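Local coordinates for hydrolase (Thermus thermophilus, PDB 1UFO), which is probably a hydrolase of the alpha/beta hydrolase fold, although its natural substrate is not established, at residues A[168-173]-A[196-201]. Sequence-based numbering, arbitrary orientation.
Sequences EAYGGV and EALRPH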
loop_
_atom_site.group_PDB
_atom_site.type_symbol
_atom_site.label_atom_id
_atom_site.label_comp_id
_atom_site.label_asym_id
_atom_site.label_seq_id
_atom_site.Cartn_x
_atom_site.Cartn_y
_atom_site.Cartn_z
ATOM N N GLU A 168 16.420 -15.577 -6.415
ATOM C CA GLU A 168 16.990 -16.404 -5.387
ATOM C C GLU A 168 18.142 -15.684 -4.644
ATOM O O GLU A 168 18.472 -16.062 -3.518
ATOM C CB GLU A 168 17.435 -17.710 -6.034
ATOM C CG GLU A 168 18.628 -17.620 -6.968
ATOM C CD GLU A 168 18.349 -17.007 -8.329
ATOM O OE1 GLU A 168 17.173 -16.912 -8.790
ATOM O OE2 GLU A 168 19.369 -16.641 -8.975
ATOM N N ALA A 169 18.725 -14.628 -5.208
ATOM C CA ALA A 169 19.825 -13.924 -4.535
ATOM C C ALA A 169 19.283 -12.801 -3.608
ATOM O O ALA A 169 20.040 -12.242 -2.819
ATOM C CB ALA A 169 20.790 -13.288 -5.605
ATOM N N TYR A 170 17.975 -12.517 -3.722
ATOM C CA TYR A 170 17.342 -11.416 -2.919
ATOM C C TYR A 170 17.152 -11.732 -1.451
ATOM O O TYR A 170 16.868 -10.820 -0.654
ATOM C CB TYR A 170 15.968 -11.048 -3.501
ATOM C CG TYR A 170 15.990 -10.190 -4.786
ATOM C CD1 TYR A 170 15.120 -9.078 -4.904
ATOM C CD2 TYR A 170 16.806 -10.488 -5.895
ATOM C CE1 TYR A 170 15.077 -8.278 -6.066
ATOM C CE2 TYR A 170 16.757 -9.696 -7.073
ATOM C CZ TYR A 170 15.897 -8.618 -7.145
ATOM O OH TYR A 170 15.832 -7.920 -8.281
ATOM N N GLY A 171 17.297 -13.020 -1.076
ATOM C CA GLY A 171 17.188 -13.381 0.320
ATOM C C GLY A 171 15.895 -13.014 1.046
ATOM O O GLY A 171 15.898 -12.819 2.275
ATOM N N GLY A 172 14.837 -12.885 0.264
ATOM C CA GLY A 172 13.539 -12.566 0.825
ATOM C C GLY A 172 13.508 -11.185 1.471
ATOM O O GLY A 172 12.631 -10.940 2.281
ATOM N N VAL A 173 14.413 -10.283 1.092
ATOM C CA VAL A 173 14.406 -8.941 1.695
ATOM C C VAL A 173 13.037 -8.252 1.400
ATOM O O VAL A 173 12.585 -8.202 0.252
ATOM C CB VAL A 173 15.492 -8.068 1.059
ATOM C CG1 VAL A 173 15.291 -6.584 1.439
ATOM C CG2 VAL A 173 16.885 -8.620 1.520
ATOM N N GLU A 196 6.184 -10.678 -10.692
ATOM C CA GLU A 196 5.890 -12.035 -11.086
ATOM C C GLU A 196 7.188 -12.835 -11.226
ATOM O O GLU A 196 7.228 -14.032 -10.867
ATOM C CB GLU A 196 5.111 -12.042 -12.403
ATOM C CG GLU A 196 4.771 -13.541 -12.784
ATOM C CD GLU A 196 4.127 -14.339 -11.595
ATOM O OE1 GLU A 196 3.122 -13.854 -11.031
ATOM O OE2 GLU A 196 4.637 -15.437 -11.197
ATOM N N ALA A 197 8.285 -12.181 -11.650
ATOM C CA ALA A 197 9.540 -12.887 -11.782
ATOM C C ALA A 197 10.073 -13.230 -10.413
ATOM O O ALA A 197 10.724 -14.277 -10.197
ATOM C CB ALA A 197 10.581 -12.071 -12.578
ATOM N N LEU A 198 9.827 -12.345 -9.436
ATOM C CA LEU A 198 10.366 -12.554 -8.099
ATOM C C LEU A 198 9.465 -13.431 -7.216
ATOM O O LEU A 198 10.006 -14.032 -6.278
ATOM C CB LEU A 198 10.487 -11.193 -7.376
ATOM C CG LEU A 198 11.628 -10.327 -7.967
ATOM C CD1 LEU A 198 11.607 -8.930 -7.350
ATOM C CD2 LEU A 198 12.992 -10.902 -7.692
ATOM N N ARG A 199 8.166 -13.429 -7.493
ATOM C CA ARG A 199 7.210 -14.188 -6.667
ATOM C C ARG A 199 7.610 -15.577 -6.198
ATOM O O ARG A 199 7.452 -15.877 -5.019
ATOM C CB ARG A 199 5.853 -14.307 -7.350
ATOM C CG ARG A 199 4.947 -15.294 -6.647
ATOM C CD ARG A 199 3.717 -15.560 -7.549
ATOM N NE ARG A 199 4.083 -16.236 -8.799
ATOM C CZ ARG A 199 4.489 -17.495 -8.902
ATOM N NH1 ARG A 199 4.806 -17.974 -10.096
ATOM N NH2 ARG A 199 4.553 -18.284 -7.836
ATOM N N PRO A 200 8.139 -16.447 -7.076
ATOM C CA PRO A 200 8.513 -17.796 -6.630
ATOM C C PRO A 200 9.636 -17.796 -5.601
ATOM O O PRO A 200 9.822 -18.779 -4.888
ATOM C CB PRO A 200 8.939 -18.481 -7.918
ATOM C CG PRO A 200 8.321 -17.616 -9.057
ATOM C CD PRO A 200 8.374 -16.261 -8.529
ATOM N N HIS A 201 10.382 -16.689 -5.547
ATOM C CA HIS A 201 11.494 -16.545 -4.612
ATOM C C HIS A 201 11.168 -15.813 -3.292
ATOM O O HIS A 201 12.056 -15.557 -2.479
ATOM C CB HIS A 201 12.636 -15.813 -5.344
ATOM C CG HIS A 201 13.090 -16.516 -6.580
ATOM N ND1 HIS A 201 13.787 -17.702 -6.539
ATOM C CD2 HIS A 201 12.938 -16.212 -7.896
ATOM C CE1 HIS A 201 14.053 -18.105 -7.775
ATOM N NE2 HIS A 201 13.548 -17.219 -8.618
HETATM O O HOH W 1 14.428 -14.168 -2.295
#
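E168 lies alongside H201 where, in this alpha/beta hydrolase fold, the loop entering strand 175-180 meets the 3-10 segment 199-201 that follows helix 188-198. E168 N sits over one face of the H201 imidazole, 3.4 Å from H201 ND1, but the angle is too poor for a hydrogen bond. With CG between its own backbone N and carbonyl carbon (chi1 70°) and a bend at chi2, the E168 chain runs beside the ring and brings OE1 to 3.5 Å from H201 CE1, the carboxylate and ring planes 66° apart. With an alanine in place of H201, E168 N and CB would probably lose the ring beside them, leaving a gap next to the loop. Y170 turns its ring face to L198: L198 CD2 stands over the centre in a CH-pi contact, 3.7 Å from the Y170 ring centroid, while L198 CD1 lies near Y170 CE1. The hydroxyl of Y170, a buried residue, hydrogen-bonds to H120 of helix 114-124. Y170 also begins a type I' turn, with G171 and G172 at positive phi. Within this turn, G172 N donates to a water at 2.9 Å, and that water donates to H201 O at 2.8 Å.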